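Local coordinates for ochratoxinase (Aspergillus niger, PDB 4C65), which hydrolyses the amide bond of ochratoxin A to release phenylalanine and ochratoxin alpha, working as a zinc-dependent carboxypeptidase of the amidohydrolase superfamily, at residues A344-E352 / E400-P408; Y109-C120 / P134-A142. All coordinates share one frame; numbering follows the deposited sequence.

Contact 1: A344-E352 / E400-P408; sequences ALELQFAVE and EDIKVFQEP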
ATOM      1  N   ALA A 344     -41.825   1.228  21.255  1.00 21.02           N
ATOM      2  CA  ALA A 344     -43.030   1.652  21.982  1.00 21.51           C
ATOM      3  C   ALA A 344     -42.779   1.825  23.475  1.00 22.19           C
ATOM      4  O   ALA A 344     -43.397   2.672  24.113  1.00 22.95           O
ATOM      5  CB  ALA A 344     -44.163   0.658  21.747  1.00 22.23           C
ATOM      6  N   LEU A 345     -41.858   1.041  24.024  1.00 22.46           N
ATOM      7  CA  LEU A 345     -41.455   1.180  25.417  1.00 23.12           C
ATOM      8  C   LEU A 345     -41.006   2.595  25.785  1.00 22.17           C
ATOM      9  O   LEU A 345     -41.137   3.018  26.942  1.00 22.77           O
ATOM     10  CB  LEU A 345     -40.298   0.241  25.732  1.00 23.78           C
ATOM     11  CG  LEU A 345     -40.541  -1.212  26.122  1.00 25.38           C
ATOM     12  CD1 LEU A 345     -39.263  -1.823  26.680  1.00 26.15           C
ATOM     13  CD2 LEU A 345     -41.625  -1.335  27.176  1.00 26.94           C
ATOM     14  N   GLU A 346     -40.407   3.295  24.836  1.00 20.40           N
ATOM     15  CA  GLU A 346     -39.883   4.615  25.120  1.00 19.85           C
ATOM     16  C   GLU A 346     -41.021   5.580  25.467  1.00 20.08           C
ATOM     17  O   GLU A 346     -40.827   6.519  26.265  1.00 20.41           O
ATOM     18  CB  GLU A 346     -39.068   5.136  23.938  1.00 18.52           C
ATOM     19  CG  GLU A 346     -38.218   6.353  24.251  1.00 18.14           C
ATOM     20  CD  GLU A 346     -37.140   6.079  25.290  1.00 18.68           C
ATOM     21  OE1 GLU A 346     -36.766   4.912  25.499  1.00 18.82           O
ATOM     22  OE2 GLU A 346     -36.659   7.065  25.888  1.00 18.81           O
ATOM     23  N   LEU A 347     -42.192   5.361  24.863  1.00 19.79           N
ATOM     24  CA  LEU A 347     -43.365   6.173  25.196  1.00 20.21           C
ATOM     25  C   LEU A 347     -43.787   5.903  26.639  1.00 21.22           C
ATOM     26  O   LEU A 347     -44.099   6.834  27.377  1.00 21.79           O
ATOM     27  CB  LEU A 347     -44.522   5.900  24.231  1.00 20.13           C
ATOM     28  CG  LEU A 347     -44.360   6.508  22.838  1.00 19.09           C
ATOM     29  CD1 LEU A 347     -44.982   5.602  21.805  1.00 19.02           C
ATOM     30  CD2 LEU A 347     -44.969   7.891  22.741  1.00 19.08           C
ATOM     31  N   GLN A 348     -43.798   4.635  27.015  1.00 21.59           N
ATOM     32  CA  GLN A 348     -44.080   4.242  28.380  1.00 23.06           C
ATOM     33  C   GLN A 348     -43.140   4.939  29.370  1.00 23.19           C
ATOM     34  O   GLN A 348     -43.581   5.493  30.361  1.00 23.93           O
ATOM     35  CB  GLN A 348     -43.948   2.738  28.518  1.00 24.00           C
ATOM     36  CG  GLN A 348     -44.081   2.268  29.940  1.00 25.97           C
ATOM     37  CD  GLN A 348     -44.104   0.761  30.070  1.00 27.14           C
ATOM     38  OE1 GLN A 348     -44.551   0.032  29.186  1.00 26.90           O
ATOM     39  NE2 GLN A 348     -43.704   0.289  31.235  1.00 28.78           N
ATOM     40  N   PHE A 349     -41.850   4.969  29.046  1.00 22.06           N
ATOM     41  CA  PHE A 349     -40.888   5.576  29.933  1.00 22.26           C
ATOM     42  C   PHE A 349     -41.002   7.078  29.964  1.00 21.83           C
ATOM     43  O   PHE A 349     -40.770   7.675  31.002  1.00 22.63           O
ATOM     44  CB  PHE A 349     -39.454   5.143  29.587  1.00 21.67           C
ATOM     45  CG  PHE A 349     -39.224   3.653  29.688  1.00 22.13           C
ATOM     46  CD1 PHE A 349     -39.700   2.936  30.769  1.00 23.60           C
ATOM     47  CD2 PHE A 349     -38.497   2.982  28.705  1.00 21.22           C
ATOM     48  CE1 PHE A 349     -39.476   1.578  30.863  1.00 24.29           C
ATOM     49  CE2 PHE A 349     -38.281   1.620  28.788  1.00 21.82           C
ATOM     50  CZ  PHE A 349     -38.767   0.921  29.871  1.00 23.41           C
ATOM     51  N   ALA A 350     -41.375   7.692  28.846  1.00 20.77           N
ATOM     52  CA  ALA A 350     -41.641   9.127  28.830  1.00 20.65           C
ATOM     53  C   ALA A 350     -42.706   9.513  29.866  1.00 22.20           C
ATOM     54  O   ALA A 350     -42.578  10.527  30.567  1.00 22.75           O
ATOM     55  CB  ALA A 350     -42.077   9.558  27.455  1.00 19.47           C
ATOM     56  N   VAL A 351     -43.736   8.676  29.989  1.00 22.97           N
ATOM     57  CA  VAL A 351     -44.793   8.903  30.957  1.00 24.53           C
ATOM     58  C   VAL A 351     -44.355   8.480  32.355  1.00 26.15           C
ATOM     59  O   VAL A 351     -44.346   9.287  33.278  1.00 26.94           O
ATOM     60  CB  VAL A 351     -46.098   8.153  30.560  1.00 24.85           C
ATOM     61  CG1 VAL A 351     -47.162   8.267  31.643  1.00 26.43           C
ATOM     62  CG2 VAL A 351     -46.622   8.677  29.226  1.00 23.61           C
ATOM     63  N   GLU A 352     -43.966   7.222  32.497  1.00 26.90           N
ATOM     64  CA  GLU A 352     -43.760   6.617  33.822  1.00 28.89           C
ATOM     65  C   GLU A 352     -42.433   6.942  34.505  1.00 29.08           C
ATOM     66  O   GLU A 352     -42.328   6.821  35.706  1.00 30.45           O
ATOM     67  CB  GLU A 352     -43.929   5.099  33.732  1.00 29.84           C
ATOM     68  CG  GLU A 352     -45.339   4.695  33.322  1.00 30.57           C
ATOM     69  CD  GLU A 352     -45.548   3.196  33.226  1.00 31.59           C
ATOM     70  OE1 GLU A 352     -44.646   2.424  33.603  1.00 32.06           O
ATOM     71  OE2 GLU A 352     -46.644   2.782  32.777  1.00 32.60           O
ATOM     72  N   GLU A 400     -55.484   6.933  27.369  1.00 34.44           N
ATOM     73  CA  GLU A 400     -55.962   6.179  28.554  1.00 37.73           C
ATOM     74  C   GLU A 400     -54.917   5.192  28.987  1.00 36.85           C
ATOM     75  O   GLU A 400     -54.912   4.802  30.135  1.00 38.56           O
ATOM     76  CB  GLU A 400     -57.187   5.258  28.279  1.00 40.92           C
ATOM     77  CG  GLU A 400     -58.384   5.364  29.200  1.00 45.23           C
ATOM     78  CD  GLU A 400     -59.428   6.193  28.535  1.00 47.95           C
ATOM     79  OE1 GLU A 400     -59.955   5.707  27.506  1.00 48.86           O
ATOM     80  OE2 GLU A 400     -59.691   7.318  28.988  1.00 51.07           O
ATOM     81  N   ASP A 401     -54.082   4.726  28.058  1.00 34.82           N
ATOM     82  CA  ASP A 401     -53.027   3.755  28.364  1.00 33.73           C
ATOM     83  C   ASP A 401     -51.939   3.821  27.307  1.00 31.12           C
ATOM     84  O   ASP A 401     -52.102   3.326  26.183  1.00 30.01           O
ATOM     85  CB  ASP A 401     -53.614   2.339  28.453  1.00 35.04           C
ATOM     86  CG  ASP A 401     -52.584   1.283  28.864  1.00 35.53           C
ATOM     87  OD1 ASP A 401     -51.471   1.622  29.333  1.00 34.99           O
ATOM     88  OD2 ASP A 401     -52.909   0.084  28.720  1.00 36.61           O
ATOM     89  N   ILE A 402     -50.802   4.396  27.685  1.00 29.72           N
ATOM     90  CA  ILE A 402     -49.688   4.567  26.760  1.00 28.04           C
ATOM     91  C   ILE A 402     -49.067   3.237  26.288  1.00 27.36           C
ATOM     92  O   ILE A 402     -48.421   3.189  25.251  1.00 25.72           O
ATOM     93  CB  ILE A 402     -48.617   5.501  27.359  1.00 27.72           C
ATOM     94  CG1 ILE A 402     -47.764   6.135  26.260  1.00 26.29           C
ATOM     95  CG2 ILE A 402     -47.759   4.789  28.398  1.00 28.49           C
ATOM     96  CD1 ILE A 402     -48.459   7.276  25.535  1.00 26.01           C
ATOM     97  N   LYS A 403     -49.299   2.162  27.031  1.00 28.61           N
ATOM     98  CA  LYS A 403     -48.808   0.839  26.659  1.00 29.14           C
ATOM     99  C   LYS A 403     -49.546   0.215  25.470  1.00 29.14           C
ATOM    100  O   LYS A 403     -49.180  -0.859  25.006  1.00 28.92           O
ATOM    101  CB  LYS A 403     -48.924  -0.123  27.841  1.00 30.96           C
ATOM    102  CG  LYS A 403     -48.099   0.266  29.040  1.00 31.55           C
ATOM    103  CD  LYS A 403     -48.198  -0.802  30.115  1.00 33.67           C
ATOM    104  CE  LYS A 403     -47.609  -0.288  31.397  1.00 34.83           C
ATOM    105  NZ  LYS A 403     -47.911  -1.208  32.512  1.00 37.10           N
ATOM    106  N   VAL A 404     -50.617   0.855  25.018  1.00 29.47           N
ATOM    107  CA  VAL A 404     -51.374   0.347  23.878  1.00 29.52           C
ATOM    108  C   VAL A 404     -50.469   0.156  22.653  1.00 28.00           C
ATOM    109  O   VAL A 404     -50.600  -0.832  21.922  1.00 28.21           O
ATOM    110  CB  VAL A 404     -52.566   1.278  23.562  1.00 30.10           C
ATOM    111  CG1 VAL A 404     -53.131   0.984  22.186  1.00 29.91           C
ATOM    112  CG2 VAL A 404     -53.666   1.089  24.610  1.00 31.70           C
ATOM    113  N   PHE A 405     -49.516   1.071  22.477  1.00 26.36           N
ATOM    114  CA  PHE A 405     -48.563   1.001  21.376  1.00 25.08           C
ATOM    115  C   PHE A 405     -47.692  -0.264  21.381  1.00 26.19           C
ATOM    116  O   PHE A 405     -47.096  -0.612  20.376  1.00 25.36           O
ATOM    117  CB  PHE A 405     -47.653   2.213  21.399  1.00 23.51           C
ATOM    118  CG  PHE A 405     -48.351   3.501  21.138  1.00 22.55           C
ATOM    119  CD1 PHE A 405     -48.841   3.795  19.883  1.00 21.72           C
ATOM    120  CD2 PHE A 405     -48.489   4.439  22.140  1.00 22.61           C
ATOM    121  CE1 PHE A 405     -49.478   4.998  19.631  1.00 21.27           C
ATOM    122  CE2 PHE A 405     -49.127   5.645  21.902  1.00 22.39           C
ATOM    123  CZ  PHE A 405     -49.627   5.922  20.648  1.00 21.61           C
ATOM    124  N   GLN A 406     -47.620  -0.955  22.508  1.00 28.51           N
ATOM    125  CA  GLN A 406     -46.827  -2.177  22.595  1.00 30.28           C
ATOM    126  C   GLN A 406     -47.530  -3.415  22.030  1.00 32.56           C
ATOM    127  O   GLN A 406     -46.918  -4.479  21.980  1.00 33.32           O
ATOM    128  CB  GLN A 406     -46.380  -2.424  24.041  1.00 30.78           C
ATOM    129  CG  GLN A 406     -45.331  -1.414  24.494  1.00 29.83           C
ATOM    130  CD  GLN A 406     -45.120  -1.449  25.979  1.00 31.14           C
ATOM    131  OE1 GLN A 406     -44.984  -2.519  26.565  1.00 32.64           O
ATOM    132  NE2 GLN A 406     -45.118  -0.289  26.607  1.00 30.94           N
ATOM    133  N   GLU A 407     -48.789  -3.287  21.628  1.00 34.79           N
ATOM    134  CA  GLU A 407     -49.440  -4.355  20.898  1.00 38.48           C
ATOM    135  C   GLU A 407     -49.582  -3.921  19.425  1.00 39.26           C
ATOM    136  O   GLU A 407     -50.427  -3.081  19.119  1.00 39.59           O
ATOM    137  CB  GLU A 407     -50.781  -4.700  21.535  1.00 40.62           C
ATOM    138  CG  GLU A 407     -51.581  -5.749  20.765  1.00 43.21           C
ATOM    139  CD  GLU A 407     -50.782  -7.005  20.384  1.00 44.53           C
ATOM    140  OE1 GLU A 407     -50.680  -7.912  21.235  1.00 47.32           O
ATOM    141  OE2 GLU A 407     -50.274  -7.095  19.237  1.00 43.44           O
ATOM    142  N   PRO A 408     -48.748  -4.490  18.503  1.00 41.22           N
ATOM    143  CA  PRO A 408     -48.842  -4.112  17.067  1.00 40.34           C
ATOM    144  C   PRO A 408     -50.226  -4.332  16.418  1.00 39.68           C
ATOM    145  O   PRO A 408     -50.576  -3.586  15.505  1.00 37.63           O
ATOM    146  CB  PRO A 408     -47.810  -5.016  16.369  1.00 42.07           C
ATOM    147  CG  PRO A 408     -46.953  -5.609  17.431  1.00 42.53           C
ATOM    148  CD  PRO A 408     -47.683  -5.489  18.746  1.00 42.74           C
TER
HETATM  149  O   HOH W   1     -45.939   1.857  24.754  1.00 23.17           O
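Two glutamine side chains, Q348 and Q406, clasp across this contact amide to amide: NE2 of Q406 donates to OE1 of Q348 at 2.7 Å, and the N-H points almost straight at its acceptor (168°). The bond lies in the carbonyl plane of Q348 and in the amide plane of Q406, and the two amides are nearly coplanar (16° apart) although their chains cross at about a right angle. In the metal-dependent amidohydrolase fold, the pair pins helix 344-354 of the TIM-barrel part to the loop between strands 391-394 and 411-416. Q348 reaches over because its CG stands anti to the backbone N (chi1 174°) and the rest of the chain is extended. The same NE2 of Q406 gives a second bond to a water that in turn donates to the carbonyls of A344 and I402, which ties helix and loop together a second time.

Beside the amide pair, apolar side chains meet. I402 CG1 rests against L347 CB at 3.8 Å, while its CG2 meets CA of Q348; helix 358-365 also packs on L347 and I402. L347 CD1 approaches the ring of F405 off-centre, and M62 and L65 of strand 60-67 also touch that ring. At the N-terminal end of 344-352, A344 CB fits against F405 CB at 3.8 Å and Q406 CG at 3.6 Å.

Contact 2: Y109-C120 / P134-A142; sequences YTSYRDLAGYGC and PNVYSSGAA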
ATOM      1  N   TYR A 109     -44.575   2.941  13.068  1.00 14.81           N
ATOM      2  CA  TYR A 109     -43.426   3.821  12.980  1.00 14.76           C
ATOM      3  C   TYR A 109     -43.138   4.164  11.517  1.00 14.36           C
ATOM      4  O   TYR A 109     -42.666   3.299  10.777  1.00 14.31           O
ATOM      5  CB  TYR A 109     -42.210   3.180  13.694  1.00 14.85           C
ATOM      6  CG  TYR A 109     -42.319   3.343  15.209  1.00 15.08           C
ATOM      7  CD1 TYR A 109     -43.170   2.517  15.961  1.00 15.08           C
ATOM      8  CD2 TYR A 109     -41.617   4.358  15.866  1.00 14.93           C
ATOM      9  CE1 TYR A 109     -43.303   2.696  17.319  1.00 15.33           C
ATOM     10  CE2 TYR A 109     -41.734   4.530  17.231  1.00 15.21           C
ATOM     11  CZ  TYR A 109     -42.604   3.710  17.948  1.00 15.59           C
ATOM     12  OH  TYR A 109     -42.712   3.881  19.319  1.00 16.58           O
ATOM     13  N   THR A 110     -43.450   5.400  11.126  1.00 13.88           N
ATOM     14  CA  THR A 110     -43.306   5.828   9.754  1.00 14.01           C
ATOM     15  C   THR A 110     -42.039   6.656   9.488  1.00 13.74           C
ATOM     16  O   THR A 110     -41.731   6.982   8.344  1.00 13.86           O
ATOM     17  CB  THR A 110     -44.554   6.578   9.284  1.00 14.35           C
ATOM     18  OG1 THR A 110     -44.785   7.717  10.106  1.00 14.52           O
ATOM     19  CG2 THR A 110     -45.769   5.676   9.357  1.00 14.72           C
ATOM     20  N   SER A 111     -41.318   7.004  10.548  1.00 13.43           N
ATOM     21  CA  SER A 111     -40.020   7.651  10.421  1.00 13.33           C
ATOM     22  C   SER A 111     -39.057   7.149  11.487  1.00 13.29           C
ATOM     23  O   SER A 111     -39.437   6.965  12.638  1.00 13.44           O
ATOM     24  CB  SER A 111     -40.140   9.193  10.501  1.00 13.33           C
ATOM     25  OG  SER A 111     -40.751   9.746   9.329  1.00 13.33           O
ATOM     26  N   TYR A 112     -37.814   6.961  11.068  1.00 13.22           N
ATOM     27  CA  TYR A 112     -36.720   6.573  11.913  1.00 13.09           C
ATOM     28  C   TYR A 112     -35.520   7.505  11.648  1.00 13.10           C
ATOM     29  O   TYR A 112     -35.211   7.807  10.518  1.00 12.36           O
ATOM     30  CB  TYR A 112     -36.267   5.171  11.536  1.00 12.94           C
ATOM     31  CG  TYR A 112     -36.889   3.981  12.250  1.00 13.00           C
ATOM     32  CD1 TYR A 112     -37.722   4.120  13.352  1.00 12.92           C
ATOM     33  CD2 TYR A 112     -36.549   2.685  11.845  1.00 12.88           C
ATOM     34  CE1 TYR A 112     -38.226   2.994  13.994  1.00 13.03           C
ATOM     35  CE2 TYR A 112     -37.031   1.578  12.490  1.00 12.95           C
ATOM     36  CZ  TYR A 112     -37.885   1.728  13.548  1.00 12.97           C
ATOM     37  OH  TYR A 112     -38.335   0.602  14.175  1.00 13.11           O
ATOM     38  N   ARG A 113     -34.861   7.953  12.719  1.00 13.78           N
ATOM     39  CA  ARG A 113     -33.545   8.563  12.609  1.00 13.88           C
ATOM     40  C   ARG A 113     -32.485   7.548  13.008  1.00 14.22           C
ATOM     41  O   ARG A 113     -32.359   7.190  14.187  1.00 14.22           O
ATOM     42  CB  ARG A 113     -33.441   9.840  13.453  1.00 14.20           C
ATOM     43  CG  ARG A 113     -32.203  10.674  13.118  1.00 14.16           C
ATOM     44  CD  ARG A 113     -32.114  11.938  13.949  1.00 14.51           C
ATOM     45  NE  ARG A 113     -31.999  11.646  15.377  1.00 14.70           N
ATOM     46  CZ  ARG A 113     -31.566  12.495  16.305  1.00 15.33           C
ATOM     47  NH1 ARG A 113     -31.170  13.725  15.988  1.00 15.84           N
ATOM     48  NH2 ARG A 113     -31.513  12.111  17.573  1.00 15.60           N
ATOM     49  N   ASP A 114     -31.767   7.062  11.994  1.00 14.76           N
ATOM     50  CA  ASP A 114     -30.652   6.145  12.138  1.00 15.39           C
ATOM     51  C   ASP A 114     -29.412   6.956  12.516  1.00 16.21           C
ATOM     52  O   ASP A 114     -29.050   7.892  11.806  1.00 16.16           O
ATOM     53  CB  ASP A 114     -30.417   5.433  10.803  1.00 15.29           C
ATOM     54  CG  ASP A 114     -29.159   4.632  10.775  1.00 14.86           C
ATOM     55  OD1 ASP A 114     -28.785   4.036  11.803  1.00 15.30           O
ATOM     56  OD2 ASP A 114     -28.569   4.531   9.693  1.00 15.03           O
ATOM     57  N   LEU A 115     -28.745   6.572  13.599  1.00 16.74           N
ATOM     58  CA  LEU A 115     -27.585   7.319  14.090  1.00 17.14           C
ATOM     59  C   LEU A 115     -26.267   6.547  14.045  1.00 17.35           C
ATOM     60  O   LEU A 115     -25.212   7.059  14.439  1.00 18.70           O
ATOM     61  CB  LEU A 115     -27.870   7.801  15.503  1.00 17.41           C
ATOM     62  CG  LEU A 115     -28.967   8.854  15.607  1.00 17.77           C
ATOM     63  CD1 LEU A 115     -29.152   9.239  17.069  1.00 18.14           C
ATOM     64  CD2 LEU A 115     -28.622  10.088  14.771  1.00 17.71           C
ATOM     65  N   ALA A 116     -26.289   5.329  13.522  1.00 16.87           N
ATOM     66  CA  ALA A 116     -25.056   4.643  13.164  1.00 16.68           C
ATOM     67  C   ALA A 116     -25.418   3.415  12.358  1.00 16.71           C
ATOM     68  O   ALA A 116     -26.098   2.522  12.860  1.00 18.00           O
ATOM     69  CB  ALA A 116     -24.289   4.234  14.408  1.00 16.78           C
ATOM     70  N   GLY A 117     -24.986   3.332  11.122  1.00 16.34           N
ATOM     71  CA  GLY A 117     -25.222   2.112  10.368  1.00 16.37           C
ATOM     72  C   GLY A 117     -25.520   2.321   8.901  1.00 16.24           C
ATOM     73  O   GLY A 117     -25.048   3.281   8.283  1.00 17.53           O
ATOM     74  N   TYR A 118     -26.342   1.441   8.352  1.00 15.31           N
ATOM     75  CA  TYR A 118     -26.529   1.351   6.917  1.00 15.01           C
ATOM     76  C   TYR A 118     -27.869   1.921   6.470  1.00 14.94           C
ATOM     77  O   TYR A 118     -28.434   1.474   5.473  1.00 15.92           O
ATOM     78  CB  TYR A 118     -26.423  -0.126   6.518  1.00 14.84           C
ATOM     79  CG  TYR A 118     -25.100  -0.764   6.816  1.00 14.78           C
ATOM     80  CD1 TYR A 118     -23.942  -0.297   6.211  1.00 14.75           C
ATOM     81  CD2 TYR A 118     -24.989  -1.802   7.728  1.00 14.55           C
ATOM     82  CE1 TYR A 118     -22.710  -0.854   6.500  1.00 14.81           C
ATOM     83  CE2 TYR A 118     -23.775  -2.397   7.993  1.00 14.52           C
ATOM     84  CZ  TYR A 118     -22.635  -1.930   7.372  1.00 14.84           C
ATOM     85  OH  TYR A 118     -21.404  -2.500   7.639  1.00 15.17           O
ATOM     86  N   GLY A 119     -28.395   2.875   7.218  1.00 14.62           N
ATOM     87  CA  GLY A 119     -29.683   3.475   6.901  1.00 14.80           C
ATOM     88  C   GLY A 119     -29.744   4.059   5.518  1.00 14.80           C
ATOM     89  O   GLY A 119     -30.757   3.977   4.842  1.00 14.57           O
ATOM     90  N   CYS A 120     -28.674   4.727   5.112  1.00 15.60           N
ATOM     91  CA  CYS A 120     -28.633   5.355   3.791  1.00 16.27           C
ATOM     92  C   CYS A 120     -28.718   4.307   2.720  1.00 16.11           C
ATOM     93  O   CYS A 120     -29.425   4.470   1.714  1.00 16.55           O
ATOM     94  CB  CYS A 120     -27.328   6.094   3.594  1.00 17.07           C
ATOM     95  SG  CYS A 120     -27.097   7.526   4.642  1.00 18.13           S
ATOM     96  N   PRO A 134     -39.988   2.599   7.326  1.00 13.95           N
ATOM     97  CA  PRO A 134     -40.198   4.009   7.586  1.00 14.22           C
ATOM     98  C   PRO A 134     -39.346   4.894   6.682  1.00 14.71           C
ATOM     99  O   PRO A 134     -38.439   4.403   6.003  1.00 14.77           O
ATOM    100  CB  PRO A 134     -39.746   4.184   9.027  1.00 13.96           C
ATOM    101  CG  PRO A 134     -39.457   2.811   9.539  1.00 13.83           C
ATOM    102  CD  PRO A 134     -39.283   1.906   8.395  1.00 13.68           C
ATOM    103  N   ASN A 135     -39.690   6.180   6.637  1.00 15.17           N
ATOM    104  CA  ASN A 135     -38.780   7.164   6.150  1.00 15.58           C
ATOM    105  C   ASN A 135     -37.539   7.043   6.994  1.00 15.83           C
ATOM    106  O   ASN A 135     -37.634   7.058   8.233  1.00 16.46           O
ATOM    107  CB  ASN A 135     -39.370   8.554   6.307  1.00 15.72           C
ATOM    108  CG  ASN A 135     -40.520   8.792   5.356  1.00 15.95           C
ATOM    109  OD1 ASN A 135     -40.320   8.888   4.158  1.00 15.78           O
ATOM    110  ND2 ASN A 135     -41.727   8.910   5.891  1.00 16.26           N
ATOM    111  N   VAL A 136     -36.385   6.892   6.355  1.00 15.63           N
ATOM    112  CA  VAL A 136     -35.139   6.789   7.087  1.00 15.68           C
ATOM    113  C   VAL A 136     -34.308   8.063   6.921  1.00 15.35           C
ATOM    114  O   VAL A 136     -34.005   8.476   5.818  1.00 15.24           O
ATOM    115  CB  VAL A 136     -34.318   5.563   6.624  1.00 16.51           C
ATOM    116  CG1 VAL A 136     -32.978   5.498   7.364  1.00 16.71           C
ATOM    117  CG2 VAL A 136     -35.109   4.282   6.859  1.00 16.29           C
ATOM    118  N   TYR A 137     -33.988   8.709   8.035  1.00 14.85           N
ATOM    119  CA  TYR A 137     -33.041   9.796   8.044  1.00 14.32           C
ATOM    120  C   TYR A 137     -31.810   9.264   8.747  1.00 14.08           C
ATOM    121  O   TYR A 137     -31.828   9.026   9.961  1.00 14.09           O
ATOM    122  CB  TYR A 137     -33.603  11.018   8.782  1.00 14.25           C
ATOM    123  CG  TYR A 137     -34.894  11.485   8.230  1.00 14.18           C
ATOM    124  CD1 TYR A 137     -36.075  10.889   8.599  1.00 14.35           C
ATOM    125  CD2 TYR A 137     -34.941  12.535   7.340  1.00 14.45           C
ATOM    126  CE1 TYR A 137     -37.291  11.319   8.081  1.00 14.71           C
ATOM    127  CE2 TYR A 137     -36.134  12.970   6.802  1.00 14.83           C
ATOM    128  CZ  TYR A 137     -37.319  12.358   7.174  1.00 14.97           C
ATOM    129  OH  TYR A 137     -38.506  12.802   6.652  1.00 15.51           O
ATOM    130  N   SER A 138     -30.737   9.068   7.990  1.00 13.67           N
ATOM    131  CA  SER A 138     -29.578   8.389   8.502  1.00 13.59           C
ATOM    132  C   SER A 138     -28.389   9.330   8.621  1.00 13.49           C
ATOM    133  O   SER A 138     -28.216  10.240   7.826  1.00 12.97           O
ATOM    134  CB  SER A 138     -29.218   7.212   7.581  1.00 13.89           C
ATOM    135  OG  SER A 138     -28.074   6.512   8.048  1.00 13.76           O
ATOM    136  N   SER A 139     -27.571   9.071   9.638  1.00 13.52           N
ATOM    137  CA  SER A 139     -26.320   9.772   9.844  1.00 13.49           C
ATOM    138  C   SER A 139     -25.181   9.164   9.004  1.00 13.39           C
ATOM    139  O   SER A 139     -24.085   9.741   8.921  1.00 13.68           O
ATOM    140  CB  SER A 139     -25.948   9.676  11.313  1.00 13.56           C
ATOM    141  OG  SER A 139     -25.832   8.306  11.659  1.00 13.76           O
ATOM    142  N   GLY A 140     -25.435   8.009   8.381  1.00 13.14           N
ATOM    143  CA  GLY A 140     -24.355   7.196   7.847  1.00 13.19           C
ATOM    144  C   GLY A 140     -23.586   6.695   9.058  1.00 13.29           C
ATOM    145  O   GLY A 140     -24.198   6.212  10.024  1.00 13.74           O
ATOM    146  N   ALA A 141     -22.266   6.828   9.032  1.00 13.08           N
ATOM    147  CA  ALA A 141     -21.438   6.411  10.160  1.00 13.25           C
ATOM    148  C   ALA A 141     -21.491   7.418  11.301  1.00 13.56           C
ATOM    149  O   ALA A 141     -21.572   8.621  11.064  1.00 13.86           O
ATOM    150  CB  ALA A 141     -20.017   6.256   9.716  1.00 13.32           C
ATOM    151  N   ALA A 142     -21.523   6.923  12.537  1.00 13.81           N
ATOM    152  CA  ALA A 142     -21.285   7.774  13.702  1.00 13.74           C
ATOM    153  C   ALA A 142     -19.825   8.181  13.623  1.00 13.75           C
ATOM    154  O   ALA A 142     -18.972   7.338  13.304  1.00 14.14           O
ATOM    155  CB  ALA A 142     -21.551   7.014  14.993  1.00 13.82           C
TER
HETATM  156  O   HOH W   2     -40.545  12.027   7.737  1.00 10.22           O
HETATM  157  O   HOH W   3     -25.975   4.854   6.117  1.00 18.96           O
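Strands 109-114 and 135-138 run parallel, their axes 4.5 Å apart at 18°, with hydrogen bonds alternating from T110 O through Y112 and D114 to S139 N. With the intervening helix 119-127 they make a beta-alpha-beta unit of the TIM barrel. Y112 bonds through both its N and its O, to N135 O and Y137 N, the latter with an N-H...O angle of 177°. At the N-terminal end CG of P134 sits over one face of the Y112 ring, 4.0 Å from its centroid, while the hydroxyl of Y112 bonds to the backbone N of G340. R113 leaves the strand with CG anti to the backbone N (chi1 -167°) and bends at chi3; NE bonds to the carbonyl of C68 and NH2 makes a salt bridge with E264.

Past the strand ends the chains turn into loops near the zinc site: L115 lies close to the zinc ligand H69, and S139 packs on K204, the active-site lysine that binds both zinc ions. Here D114 and S138 interlock. The hydroxyl of S138 donates to D114 OD2 at 2.6 Å, arriving on the anti side of the carboxylate but tilted out of its plane, and accepts from G140 N in an ST turn. D114 OD1 accepts from A116 N, an Asx turn, and from F72 N, so both carboxylate oxygens are engaged. G119 N adds a weak bond to D114 OD2, and CA of G119 lies 3.6 Å from S138 OG. The carbonyl O of G140 is gripped from opposite faces of its plane, by G117 N at 3.2 Å and S139 OG at 3.1 Å.

From the N terminus, the chain first makes contact 2, which closes a short loop: strand 109-114 leads through helix 119-127 to strand 135-138, with 13 residues between the segments. Contact 1 opens only after contact 2 is complete, so the two stand in series, without nesting or crossing. It closes a longer loop of 47 residues, bringing helix 344-354 beside the loop that precedes strand 411-416. Contact 2 thus joins neighbouring strands of the barrel wall, near the centre of the chain, whereas contact 1 joins a helix to a later loop farther from that centre. Their centres are 22 Å apart, yet they meet where Y109 OH packs against A344 N at 3.4 Å.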